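Local coordinates for protein quinone reductase (Klebsiella pneumoniae subsp. pneumoniae, PDB 4GI5) that binds flavin-adenine dinucleotide and probably reduces quinones with electrons taken from NADH or NADPH, at residues V116-P121 / A169-T174; L26-H31 / A129-W134; G162-K167 / F204-E209. One frame throughout, in Å; residues are numbered along the deposited sequence.

How the contacts relate
Contacts 1 and 2 share the parallel sheet of the flavodoxin-like fold, their centres about 9 Å apart. Strands 24-29 and 115-121 are neighbours in it, with Ile28 N 2.8 Å from Ile117 O, and the ring of Phe120 touches the selenium of Met131. Both contacts reach the same FAD at or just past the C-terminal ends of the strands: Thr174 of contact 1 holds the ribityl chain, and His31 of contact 2 a phosphate. Contact 3 lies at the other end of the strands, with its centre about 16 Å from that of contact 1 and about 18 Å from that of contact 2. Glu209 O there receives Ala169 N at 2.9 Å, and Phe208 packs on Ala169 and Val116.

Contact 1 of 3, residues V116-P121 / A169-T174; sequences VIFQFP and AMLIVT. With FAD (flavin-adenine dinucleotide), chain H.
Phe118 sits between two backbone partners on the neighbouring strand: its N donates a hydrogen bond to Met170 O at 3.0 Å, and its O accepts one from Ile172 N at 2.8 Å. This ladder joins 116-121 and 169-174 as parallel neighbours in the central sheet of the flavodoxin-like fold. Met170 N to Val116 O and Phe120 N to Ile172 O continue it, and the last rung, Thr174 N to Phe120 O at 3.3 Å, is weak. Several carbonyls also receive a CA-H; Ile172 O, for example, takes both Phe120 N and the CA of Gln119. Ile117 and Gln119 turn their backbone groups the other way, to Leu26, Ile28 and Ala30.

On one face Ile117 CG2 presses on Ile172 CD1 at 3.5 Å, a tight fit. The NE2 of Gln119, further along that face, is satisfied by Asn38 O. On the opposite face Val173 CG2 stands over the ring of Phe120, 4.2 Å from its centroid, while Leu171 CD2 meets the ring edge. Phe120 can lie beside Val173 because its CG is set between the backbone N and the carbonyl carbon (chi1 58°).

At the strand end Thr174 OG1 hydrogen-bonds FAD O4' at 2.8 Å and also pairs with Asn38 ND2; a weak bond links the same O4' to Thr174 O. The chemistry therefore changes along the strands, from a buried apolar sheet with its backbone paired to a polar tip that grips the ribityl hydroxyl.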
loop_
_atom_site.group_PDB
_atom_site.type_symbol
_atom_site.label_atom_id
_atom_site.label_comp_id
_atom_site.label_asym_id
_atom_site.label_seq_id
_atom_site.Cartn_x
_atom_site.Cartn_y
_atom_site.Cartn_z
ATOM N N VAL B 116 -19.403 2.290 -2.934
ATOM C CA VAL B 116 -18.257 1.852 -3.690
ATOM C C VAL B 116 -17.556 0.747 -2.923
ATOM O O VAL B 116 -17.202 0.922 -1.731
ATOM C CB VAL B 116 -17.261 2.985 -3.917
ATOM C CG1 VAL B 116 -16.086 2.561 -4.808
ATOM C CG2 VAL B 116 -17.937 4.143 -4.635
ATOM N N ILE B 117 -17.375 -0.401 -3.558
ATOM C CA ILE B 117 -16.791 -1.541 -2.926
ATOM C C ILE B 117 -15.473 -1.870 -3.640
ATOM O O ILE B 117 -15.414 -1.840 -4.864
ATOM C CB ILE B 117 -17.690 -2.796 -2.981
ATOM C CG1 ILE B 117 -18.983 -2.511 -2.252
ATOM C CG2 ILE B 117 -16.977 -4.018 -2.394
ATOM C CD1 ILE B 117 -20.058 -3.569 -2.412
ATOM N N PHE B 118 -14.393 -2.036 -2.873
ATOM C CA PHE B 118 -13.080 -2.406 -3.409
ATOM C C PHE B 118 -12.825 -3.850 -3.016
ATOM O O PHE B 118 -12.729 -4.180 -1.817
ATOM C CB PHE B 118 -11.949 -1.528 -2.828
ATOM C CG PHE B 118 -12.098 -0.067 -3.160
ATOM C CD1 PHE B 118 -13.009 0.748 -2.517
ATOM C CD2 PHE B 118 -11.330 0.455 -4.174
ATOM C CE1 PHE B 118 -13.105 2.112 -2.866
ATOM C CE2 PHE B 118 -11.408 1.807 -4.463
ATOM C CZ PHE B 118 -12.287 2.572 -3.868
ATOM N N GLN B 119 -12.630 -4.725 -4.016
ATOM C CA GLN B 119 -12.440 -6.106 -3.771
ATOM C C GLN B 119 -11.098 -6.572 -4.340
ATOM O O GLN B 119 -10.799 -6.334 -5.499
ATOM C CB GLN B 119 -13.518 -6.973 -4.439
ATOM C CG GLN B 119 -13.392 -8.393 -4.131
ATOM C CD GLN B 119 -14.245 -9.281 -4.964
ATOM O OE1 GLN B 119 -15.284 -8.872 -5.462
ATOM N NE2 GLN B 119 -13.798 -10.529 -5.085
ATOM N N PHE B 120 -10.295 -7.174 -3.449
ATOM C CA PHE B 120 -8.941 -7.593 -3.782
ATOM C C PHE B 120 -8.380 -8.638 -2.848
ATOM O O PHE B 120 -8.730 -8.691 -1.686
ATOM C CB PHE B 120 -7.997 -6.386 -3.845
ATOM C CG PHE B 120 -7.919 -5.592 -2.573
ATOM C CD1 PHE B 120 -8.828 -4.585 -2.347
ATOM C CD2 PHE B 120 -6.905 -5.807 -1.631
ATOM C CE1 PHE B 120 -8.806 -3.856 -1.188
ATOM C CE2 PHE B 120 -6.802 -5.009 -0.502
ATOM C CZ PHE B 120 -7.802 -4.068 -0.243
ATOM N N PRO B 121 -7.492 -9.523 -3.360
ATOM C CA PRO B 121 -6.647 -10.324 -2.465
ATOM C C PRO B 121 -5.624 -9.400 -1.799
ATOM O O PRO B 121 -5.096 -8.486 -2.453
ATOM C CB PRO B 121 -5.945 -11.301 -3.424
ATOM C CG PRO B 121 -5.865 -10.478 -4.695
ATOM C CD PRO B 121 -7.071 -9.624 -4.774
ATOM N N ALA B 169 -18.286 3.432 1.432
ATOM C CA ALA B 169 -17.226 2.538 0.825
ATOM C C ALA B 169 -16.940 1.408 1.773
ATOM O O ALA B 169 -17.068 1.475 3.026
ATOM C CB ALA B 169 -15.971 3.396 0.544
HETATM N N MSE B 170 -16.528 0.266 1.241
HETATM C CA MSE B 170 -16.204 -0.922 2.047
HETATM C C MSE B 170 -15.124 -1.711 1.259
HETATM O O MSE B 170 -15.157 -1.723 0.017
HETATM C CB MSE B 170 -17.430 -1.849 2.068
HETATM C CG MSE B 170 -17.142 -2.991 2.954
HETATM SE SE MSE B 170 -18.830 -4.137 3.050
HETATM C CE MSE B 170 -18.889 -5.043 1.319
ATOM N N LEU B 171 -14.226 -2.350 1.961
ATOM C CA LEU B 171 -13.301 -3.275 1.356
ATOM C C LEU B 171 -13.814 -4.715 1.521
ATOM O O LEU B 171 -14.327 -5.090 2.578
ATOM C CB LEU B 171 -12.002 -3.190 2.128
ATOM C CG LEU B 171 -11.256 -1.811 2.264
ATOM C CD1 LEU B 171 -9.926 -1.902 2.957
ATOM C CD2 LEU B 171 -11.104 -1.169 0.927
ATOM N N ILE B 172 -13.509 -5.551 0.530
ATOM C CA ILE B 172 -13.646 -6.972 0.631
ATOM C C ILE B 172 -12.317 -7.572 0.305
ATOM O O ILE B 172 -11.811 -7.422 -0.765
ATOM C CB ILE B 172 -14.701 -7.517 -0.357
ATOM C CG1 ILE B 172 -16.076 -6.947 -0.114
ATOM C CG2 ILE B 172 -14.731 -9.035 -0.238
ATOM C CD1 ILE B 172 -17.060 -7.324 -1.254
ATOM N N VAL B 173 -11.662 -8.136 1.279
ATOM C CA VAL B 173 -10.294 -8.605 1.219
ATOM C C VAL B 173 -10.183 -10.071 1.573
ATOM O O VAL B 173 -10.693 -10.562 2.556
ATOM C CB VAL B 173 -9.447 -7.838 2.253
ATOM C CG1 VAL B 173 -7.969 -8.260 2.186
ATOM C CG2 VAL B 173 -9.649 -6.340 2.006
ATOM N N THR B 174 -9.429 -10.809 0.772
ATOM C CA THR B 174 -9.070 -12.164 1.079
ATOM C C THR B 174 -7.597 -12.264 1.428
ATOM O O THR B 174 -6.780 -11.687 0.710
ATOM C CB THR B 174 -9.327 -13.137 -0.143
ATOM O OG1 THR B 174 -8.722 -12.589 -1.310
ATOM C CG2 THR B 174 -10.852 -13.304 -0.474
HETATM P PA FAD H . -7.277 -18.646 -5.560
HETATM O O1A FAD H . -7.930 -18.381 -6.855
HETATM O O2A FAD H . -5.893 -19.060 -5.389
HETATM O O5B FAD H . -8.136 -19.776 -4.746
HETATM C C5B FAD H . -7.976 -20.113 -3.353
HETATM C C4B FAD H . -8.721 -21.379 -3.080
HETATM O O4B FAD H . -10.100 -21.090 -3.113
HETATM C C3B FAD H . -8.379 -22.496 -4.035
HETATM O O3B FAD H . -8.144 -23.630 -3.214
HETATM C C2B FAD H . -9.684 -22.605 -4.769
HETATM O O2B FAD H . -9.909 -23.911 -5.361
HETATM C C1B FAD H . -10.766 -22.221 -3.817
HETATM N N9A FAD H . -11.986 -21.786 -4.550
HETATM C C8A FAD H . -12.147 -20.994 -5.741
HETATM N N7A FAD H . -13.407 -20.864 -6.089
HETATM C C5A FAD H . -14.008 -21.686 -5.181
HETATM C C6A FAD H . -15.372 -22.175 -4.981
HETATM N N6A FAD H . -16.218 -21.633 -5.794
HETATM N N1A FAD H . -15.702 -23.021 -3.943
HETATM C C2A FAD H . -14.754 -23.438 -3.111
HETATM N N3A FAD H . -13.433 -23.046 -3.278
HETATM C C4A FAD H . -13.155 -22.222 -4.225
HETATM N N1 FAD H . -1.703 -13.268 2.307
HETATM C C2 FAD H . -1.660 -12.546 3.447
HETATM O O2 FAD H . -2.332 -12.901 4.507
HETATM N N3 FAD H . -0.896 -11.399 3.542
HETATM C C4 FAD H . -0.067 -11.014 2.553
HETATM O O4 FAD H . 0.549 -9.941 2.610
HETATM C C4X FAD H . -0.078 -11.794 1.345
HETATM N N5 FAD H . 0.689 -11.407 0.282
HETATM C C5X FAD H . 0.587 -12.109 -0.949
HETATM C C6 FAD H . 1.248 -11.692 -2.003
HETATM C C7 FAD H . 1.081 -12.287 -3.252
HETATM C C7M FAD H . 1.825 -11.791 -4.436
HETATM C C8 FAD H . 0.253 -13.430 -3.363
HETATM C C8M FAD H . 0.125 -14.127 -4.690
HETATM C C9 FAD H . -0.423 -13.898 -2.280
HETATM C C9A FAD H . -0.296 -13.223 -1.031
HETATM N N10 FAD H . -1.066 -13.570 0.058
HETATM C C10 FAD H . -0.996 -12.874 1.256
HETATM C "C1'" FAD H . -2.046 -14.664 -0.001
HETATM C "C2'" FAD H . -3.266 -14.078 -0.716
HETATM O "O2'" FAD H . -3.998 -13.078 -0.001
HETATM C "C3'" FAD H . -4.272 -15.210 -1.103
HETATM O "O3'" FAD H . -3.520 -16.017 -2.046
HETATM C "C4'" FAD H . -5.535 -14.711 -1.815
HETATM O "O4'" FAD H . -6.346 -14.061 -0.890
HETATM C "C5'" FAD H . -6.363 -15.919 -2.331
HETATM O "O5'" FAD H . -7.405 -15.429 -3.112
HETATM P P FAD H . -7.400 -15.842 -4.703
HETATM O O1P FAD H . -8.632 -15.270 -5.290
HETATM O O2P FAD H . -6.145 -15.533 -5.387
HETATM O O3P FAD H . -7.558 -17.436 -4.490
#

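Contact 2 of 3, residues L26-H31 / A129-W134; sequences LLIYAH and AIMKGW. With FAD (flavin-adenine dinucleotide), chain H.
Ile28 and Trp134 approach from opposite directions where helix 129-138 packs over strand 24-29 of the flavodoxin-like sheet. The isoleucine branch lies over the indole face: CG1 is 4.2 Å from the centroid of the six-membered ring and 23° off its normal, and CD1 reaches CZ2 of Trp134 at 3.5 Å. The branch points this way because CG1 is anti to the carbonyl carbon (chi1 -50°). Outside the pair, Glu106 takes the indole NE1 in a hydrogen bond, which helps fix the turn of the ring, and Trp66 meets the same indole.

Selenomethionine 131 runs across Ile28 at an angle. Its chain is extended through chi2 and then bends at chi3 (-105°), bringing the terminal CE to Ile28 and to Ala30, just past the strand end: 3.8 Å from Ile28 CG2 and 3.7 Å from Ala30 CB. The closest backbone approach is here, Ala30 CA 6.0 Å from Met131 CA, and Ala30 CB meets Ile130 CG2 as well. The side chains that meet are apolar and no polar pair crosses; CE also packs on the Ile28 carbonyl O. Lys132 forms a salt bridge with Asp136 and reaches Trp123 O and Met127 O of the second subunit.

Past the strand end His31 turns away from the helix toward the cofactor. Its ND1 accepts from Glu33 N, and NE2 donates to FAD O2P at 2.8 Å, with the phosphate oxygen in the plane of the imidazole.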
loop_
_atom_site.group_PDB
_atom_site.type_symbol
_atom_site.label_atom_id
_atom_site.label_comp_id
_atom_site.label_asym_id
_atom_site.label_seq_id
_atom_site.Cartn_x
_atom_site.Cartn_y
_atom_site.Cartn_z
ATOM N N LEU B 26 -20.815 0.657 -7.105
ATOM C CA LEU B 26 -19.668 0.539 -8.008
ATOM C C LEU B 26 -18.694 -0.473 -7.343
ATOM O O LEU B 26 -18.336 -0.301 -6.176
ATOM C CB LEU B 26 -18.966 1.849 -8.177
ATOM C CG LEU B 26 -17.638 1.863 -8.894
ATOM C CD1 LEU B 26 -17.635 1.258 -10.301
ATOM C CD2 LEU B 26 -17.016 3.250 -8.881
ATOM N N LEU B 27 -18.316 -1.471 -8.054
ATOM C CA LEU B 27 -17.349 -2.508 -7.572
ATOM C C LEU B 27 -16.050 -2.345 -8.328
ATOM O O LEU B 27 -15.994 -2.441 -9.569
ATOM C CB LEU B 27 -17.873 -3.944 -7.763
ATOM C CG LEU B 27 -16.874 -5.085 -7.405
ATOM C CD1 LEU B 27 -16.651 -5.152 -5.941
ATOM C CD2 LEU B 27 -17.439 -6.420 -7.842
ATOM N N ILE B 28 -14.993 -1.980 -7.599
ATOM C CA ILE B 28 -13.620 -1.925 -8.151
ATOM C C ILE B 28 -13.001 -3.245 -7.803
ATOM O O ILE B 28 -12.869 -3.580 -6.592
ATOM C CB ILE B 28 -12.805 -0.727 -7.584
ATOM C CG1 ILE B 28 -13.506 0.634 -7.641
ATOM C CG2 ILE B 28 -11.498 -0.677 -8.346
ATOM C CD1 ILE B 28 -13.891 1.018 -9.042
ATOM N N TYR B 29 -12.535 -4.020 -8.776
ATOM C CA TYR B 29 -12.165 -5.441 -8.602
ATOM C C TYR B 29 -10.800 -5.683 -9.226
ATOM O O TYR B 29 -10.551 -5.335 -10.365
ATOM C CB TYR B 29 -13.218 -6.347 -9.267
ATOM C CG TYR B 29 -12.824 -7.773 -9.499
ATOM C CD1 TYR B 29 -12.852 -8.728 -8.455
ATOM C CD2 TYR B 29 -12.401 -8.211 -10.735
ATOM C CE1 TYR B 29 -12.479 -10.042 -8.710
ATOM C CE2 TYR B 29 -12.030 -9.530 -10.965
ATOM C CZ TYR B 29 -12.117 -10.441 -9.915
ATOM O OH TYR B 29 -11.714 -11.734 -10.193
ATOM N N ALA B 30 -9.873 -6.232 -8.453
ATOM C CA ALA B 30 -8.513 -6.522 -8.860
ATOM C C ALA B 30 -8.107 -7.958 -8.669
ATOM O O ALA B 30 -7.663 -8.348 -7.620
ATOM C CB ALA B 30 -7.543 -5.597 -8.086
ATOM N N HIS B 31 -8.295 -8.806 -9.714
ATOM C CA HIS B 31 -7.723 -10.143 -9.689
ATOM C C HIS B 31 -7.531 -10.539 -11.131
ATOM O O HIS B 31 -8.440 -10.312 -11.912
ATOM C CB HIS B 31 -8.628 -11.167 -8.979
ATOM C CG HIS B 31 -7.883 -12.400 -8.618
ATOM N ND1 HIS B 31 -7.407 -13.304 -9.556
ATOM C CD2 HIS B 31 -7.423 -12.850 -7.411
ATOM C CE1 HIS B 31 -6.794 -14.285 -8.953
ATOM N NE2 HIS B 31 -6.751 -14.016 -7.658
ATOM N N ALA B 129 -0.895 -4.025 -7.025
ATOM C CA ALA B 129 -0.461 -2.863 -7.767
ATOM C C ALA B 129 -1.471 -2.254 -8.714
ATOM O O ALA B 129 -1.560 -1.031 -8.847
ATOM C CB ALA B 129 0.839 -3.131 -8.469
ATOM N N ILE B 130 -2.205 -3.071 -9.458
ATOM C CA ILE B 130 -3.094 -2.525 -10.451
ATOM C C ILE B 130 -4.214 -1.668 -9.802
ATOM O O ILE B 130 -4.621 -0.640 -10.360
ATOM C CB ILE B 130 -3.697 -3.643 -11.372
ATOM C CG1 ILE B 130 -4.307 -3.037 -12.614
ATOM C CG2 ILE B 130 -4.693 -4.475 -10.671
ATOM C CD1 ILE B 130 -4.640 -4.139 -13.664
HETATM N N MSE B 131 -4.619 -2.080 -8.610
HETATM C CA MSE B 131 -5.637 -1.339 -7.814
HETATM C C MSE B 131 -5.011 -0.059 -7.244
HETATM O O MSE B 131 -5.640 1.010 -7.241
HETATM C CB MSE B 131 -6.392 -2.105 -6.678
HETATM C CG MSE B 131 -7.780 -1.350 -6.225
HETATM SE SE MSE B 131 -8.247 -2.522 -4.799
HETATM C CE MSE B 131 -9.655 -3.210 -6.119
ATOM N N LYS B 132 -3.809 -0.153 -6.714
ATOM C CA LYS B 132 -3.104 1.048 -6.269
ATOM C C LYS B 132 -2.949 2.019 -7.433
ATOM O O LYS B 132 -3.045 3.236 -7.258
ATOM C CB LYS B 132 -1.730 0.697 -5.777
ATOM C CG LYS B 132 -0.889 1.876 -5.223
ATOM C CD LYS B 132 -1.644 2.460 -4.027
ATOM C CE LYS B 132 -1.053 3.680 -3.474
ATOM N NZ LYS B 132 -0.077 4.577 -4.049
ATOM N N GLY B 133 -2.772 1.520 -8.642
ATOM C CA GLY B 133 -2.692 2.408 -9.796
ATOM C C GLY B 133 -3.998 3.071 -10.201
ATOM O O GLY B 133 -3.959 4.182 -10.707
ATOM N N TRP B 134 -5.113 2.417 -9.950
ATOM C CA TRP B 134 -6.399 3.041 -10.003
ATOM C C TRP B 134 -6.520 4.219 -9.043
ATOM O O TRP B 134 -6.871 5.334 -9.455
ATOM C CB TRP B 134 -7.472 2.039 -9.858
ATOM C CG TRP B 134 -8.863 2.494 -9.980
ATOM C CD1 TRP B 134 -9.662 2.395 -11.172
ATOM C CD2 TRP B 134 -9.698 3.121 -9.020
ATOM N NE1 TRP B 134 -10.947 2.873 -10.906
ATOM C CE2 TRP B 134 -10.978 3.386 -9.652
ATOM C CE3 TRP B 134 -9.512 3.537 -7.683
ATOM C CZ2 TRP B 134 -12.015 4.004 -8.967
ATOM C CZ3 TRP B 134 -10.583 4.151 -7.000
ATOM C CH2 TRP B 134 -11.823 4.334 -7.663
HETATM P PA FAD H . -7.277 -18.646 -5.560
HETATM O O1A FAD H . -7.930 -18.381 -6.855
HETATM O O2A FAD H . -5.893 -19.060 -5.389
HETATM O O5B FAD H . -8.136 -19.776 -4.746
HETATM C C5B FAD H . -7.976 -20.113 -3.353
HETATM C C4B FAD H . -8.721 -21.379 -3.080
HETATM O O4B FAD H . -10.100 -21.090 -3.113
HETATM C C3B FAD H . -8.379 -22.496 -4.035
HETATM O O3B FAD H . -8.144 -23.630 -3.214
HETATM C C2B FAD H . -9.684 -22.605 -4.769
HETATM O O2B FAD H . -9.909 -23.911 -5.361
HETATM C C1B FAD H . -10.766 -22.221 -3.817
HETATM N N9A FAD H . -11.986 -21.786 -4.550
HETATM C C8A FAD H . -12.147 -20.994 -5.741
HETATM N N7A FAD H . -13.407 -20.864 -6.089
HETATM C C5A FAD H . -14.008 -21.686 -5.181
HETATM C C6A FAD H . -15.372 -22.175 -4.981
HETATM N N6A FAD H . -16.218 -21.633 -5.794
HETATM N N1A FAD H . -15.702 -23.021 -3.943
HETATM C C2A FAD H . -14.754 -23.438 -3.111
HETATM N N3A FAD H . -13.433 -23.046 -3.278
HETATM C C4A FAD H . -13.155 -22.222 -4.225
HETATM N N1 FAD H . -1.703 -13.268 2.307
HETATM C C2 FAD H . -1.660 -12.546 3.447
HETATM O O2 FAD H . -2.332 -12.901 4.507
HETATM N N3 FAD H . -0.896 -11.399 3.542
HETATM C C4 FAD H . -0.067 -11.014 2.553
HETATM O O4 FAD H . 0.549 -9.941 2.610
HETATM C C4X FAD H . -0.078 -11.794 1.345
HETATM N N5 FAD H . 0.689 -11.407 0.282
HETATM C C5X FAD H . 0.587 -12.109 -0.949
HETATM C C6 FAD H . 1.248 -11.692 -2.003
HETATM C C7 FAD H . 1.081 -12.287 -3.252
HETATM C C7M FAD H . 1.825 -11.791 -4.436
HETATM C C8 FAD H . 0.253 -13.430 -3.363
HETATM C C8M FAD H . 0.125 -14.127 -4.690
HETATM C C9 FAD H . -0.423 -13.898 -2.280
HETATM C C9A FAD H . -0.296 -13.223 -1.031
HETATM N N10 FAD H . -1.066 -13.570 0.058
HETATM C C10 FAD H . -0.996 -12.874 1.256
HETATM C "C1'" FAD H . -2.046 -14.664 -0.001
HETATM C "C2'" FAD H . -3.266 -14.078 -0.716
HETATM O "O2'" FAD H . -3.998 -13.078 -0.001
HETATM C "C3'" FAD H . -4.272 -15.210 -1.103
HETATM O "O3'" FAD H . -3.520 -16.017 -2.046
HETATM C "C4'" FAD H . -5.535 -14.711 -1.815
HETATM O "O4'" FAD H . -6.346 -14.061 -0.890
HETATM C "C5'" FAD H . -6.363 -15.919 -2.331
HETATM O "O5'" FAD H . -7.405 -15.429 -3.112
HETATM P P FAD H . -7.400 -15.842 -4.703
HETATM O O1P FAD H . -8.632 -15.270 -5.290
HETATM O O2P FAD H . -6.145 -15.533 -5.387
HETATM O O3P FAD H . -7.558 -17.436 -4.490
#

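Contact 3 of 3, residues G162-K167 / F204-E209; sequences GTFVGK and FYPGFE
Phe164 N donates to Pro206 O at 2.9 Å, tying the turn before strand 168-174 to the Schellman motif that ends helix 196-204. Gly207, with positive phi, is the C' residue of that motif. A second backbone bond, Glu209 N to Lys167 O, joins the segments where both lead into the parallel sheet of the flavodoxin-like fold. Beside these runs a CA-H...O contact from Val165 CA to Gly207 O.

Two beta turns, type I from Gly162 and type II from Phe164, shape the 162-167 loop. Gly162 and Gly207 bring their backbones close to the other segment, Gly162 C lying against Pro206 O.

Apolar contacts make up the rest. CD2 of Phe164 touches Pro206 CG at 3.5 Å and Phe208 CE2 at 3.3 Å, and the Phe164 ring is tilted 34° against that of Phe208. Phe143, outside the segments, meets the Phe164 ring edge-to-face. Lys167 brings its CB to Phe208 CD1, while its NZ turns off to Ala113 O and Leu111 O. Phe164 CB sits squarely over the centre of the Phe208 ring, 3.8 Å from its centroid and 4° off the normal.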
loop_
_atom_site.group_PDB
_atom_site.type_symbol
_atom_site.label_atom_id
_atom_site.label_comp_id
_atom_site.label_asym_id
_atom_site.label_seq_id
_atom_site.Cartn_x
_atom_site.Cartn_y
_atom_site.Cartn_z
ATOM N N GLY B 162 -15.119 16.233 1.351
ATOM C CA GLY B 162 -14.610 16.041 0.012
ATOM C C GLY B 162 -15.670 15.649 -0.956
ATOM O O GLY B 162 -16.888 15.606 -0.610
ATOM N N THR B 163 -15.202 15.240 -2.152
ATOM C CA THR B 163 -16.058 14.908 -3.260
ATOM C C THR B 163 -16.970 13.776 -2.972
ATOM O O THR B 163 -18.087 13.739 -3.516
ATOM C CB THR B 163 -15.187 14.678 -4.536
ATOM O OG1 THR B 163 -14.504 15.895 -4.789
ATOM C CG2 THR B 163 -15.993 14.322 -5.755
ATOM N N PHE B 164 -16.579 12.837 -2.080
ATOM C CA PHE B 164 -17.327 11.640 -1.853
ATOM C C PHE B 164 -18.257 11.668 -0.639
ATOM O O PHE B 164 -18.825 10.667 -0.254
ATOM C CB PHE B 164 -16.457 10.349 -1.886
ATOM C CG PHE B 164 -15.521 10.272 -3.111
ATOM C CD1 PHE B 164 -15.955 10.650 -4.376
ATOM C CD2 PHE B 164 -14.245 9.761 -2.963
ATOM C CE1 PHE B 164 -15.107 10.663 -5.462
ATOM C CE2 PHE B 164 -13.424 9.648 -4.047
ATOM C CZ PHE B 164 -13.809 10.146 -5.301
ATOM N N VAL B 165 -18.408 12.837 -0.032
ATOM C CA VAL B 165 -19.321 12.969 1.103
ATOM C C VAL B 165 -20.728 12.487 0.685
ATOM O O VAL B 165 -21.199 12.831 -0.418
ATOM C CB VAL B 165 -19.410 14.425 1.594
ATOM C CG1 VAL B 165 -20.522 14.550 2.651
ATOM C CG2 VAL B 165 -18.186 14.785 2.295
ATOM N N GLY B 166 -21.348 11.735 1.551
ATOM C CA GLY B 166 -22.667 11.160 1.248
ATOM C C GLY B 166 -22.604 9.782 0.671
ATOM O O GLY B 166 -23.666 9.146 0.415
ATOM N N LYS B 167 -21.385 9.319 0.327
ATOM C CA LYS B 167 -21.261 7.976 -0.286
ATOM C C LYS B 167 -20.671 7.103 0.757
ATOM O O LYS B 167 -20.057 7.576 1.726
ATOM C CB LYS B 167 -20.309 7.965 -1.514
ATOM C CG LYS B 167 -20.687 8.919 -2.600
ATOM C CD LYS B 167 -19.767 8.907 -3.800
ATOM C CE LYS B 167 -20.005 10.069 -4.770
ATOM N NZ LYS B 167 -21.272 9.831 -5.475
ATOM N N PHE B 204 -11.731 7.425 3.777
ATOM C CA PHE B 204 -12.249 8.529 4.633
ATOM C C PHE B 204 -11.680 9.848 4.133
ATOM O O PHE B 204 -12.369 10.910 4.167
ATOM C CB PHE B 204 -11.812 8.313 6.046
ATOM C CG PHE B 204 -12.393 9.317 7.051
ATOM C CD1 PHE B 204 -13.796 9.472 7.243
ATOM C CD2 PHE B 204 -11.516 10.071 7.796
ATOM C CE1 PHE B 204 -14.304 10.385 8.112
ATOM C CE2 PHE B 204 -12.020 10.961 8.721
ATOM C CZ PHE B 204 -13.378 11.109 8.835
ATOM N N TYR B 205 -10.450 9.866 3.623
ATOM C CA TYR B 205 -9.767 11.090 3.140
ATOM C C TYR B 205 -10.640 11.900 2.176
ATOM O O TYR B 205 -10.878 13.069 2.409
ATOM C CB TYR B 205 -8.353 10.724 2.564
ATOM C CG TYR B 205 -7.516 11.874 2.150
ATOM C CD1 TYR B 205 -7.898 12.724 1.118
ATOM C CD2 TYR B 205 -6.274 12.079 2.778
ATOM C CE1 TYR B 205 -7.088 13.799 0.789
ATOM C CE2 TYR B 205 -5.456 13.104 2.418
ATOM C CZ TYR B 205 -5.881 13.975 1.456
ATOM O OH TYR B 205 -5.102 15.087 1.180
ATOM N N PRO B 206 -11.139 11.337 1.067
ATOM C CA PRO B 206 -11.960 12.133 0.136
ATOM C C PRO B 206 -13.483 12.155 0.499
ATOM O O PRO B 206 -14.302 12.598 -0.304
ATOM C CB PRO B 206 -11.698 11.437 -1.215
ATOM C CG PRO B 206 -11.481 9.999 -0.820
ATOM C CD PRO B 206 -10.678 10.069 0.410
ATOM N N GLY B 207 -13.813 11.661 1.654
ATOM C CA GLY B 207 -15.095 11.881 2.313
ATOM C C GLY B 207 -16.076 10.758 2.373
ATOM O O GLY B 207 -17.214 10.960 2.798
ATOM N N PHE B 208 -15.674 9.513 2.028
ATOM C CA PHE B 208 -16.548 8.381 2.181
ATOM C C PHE B 208 -16.897 8.187 3.646
ATOM O O PHE B 208 -16.069 8.434 4.506
ATOM C CB PHE B 208 -15.940 7.078 1.725
ATOM C CG PHE B 208 -15.899 6.904 0.208
ATOM C CD1 PHE B 208 -17.032 6.641 -0.549
ATOM C CD2 PHE B 208 -14.702 6.887 -0.448
ATOM C CE1 PHE B 208 -16.912 6.415 -1.912
ATOM C CE2 PHE B 208 -14.612 6.659 -1.780
ATOM C CZ PHE B 208 -15.731 6.405 -2.543
ATOM N N GLU B 209 -18.094 7.661 3.911
ATOM C CA GLU B 209 -18.351 6.914 5.173
ATOM C C GLU B 209 -17.800 5.493 4.954
ATOM O O GLU B 209 -18.263 4.845 4.018
ATOM C CB GLU B 209 -19.862 6.871 5.437
ATOM C CG GLU B 209 -20.404 8.250 5.730
ATOM C CD GLU B 209 -21.820 8.131 6.294
ATOM O OE1 GLU B 209 -22.633 7.394 5.696
ATOM O OE2 GLU B 209 -22.068 8.663 7.375
#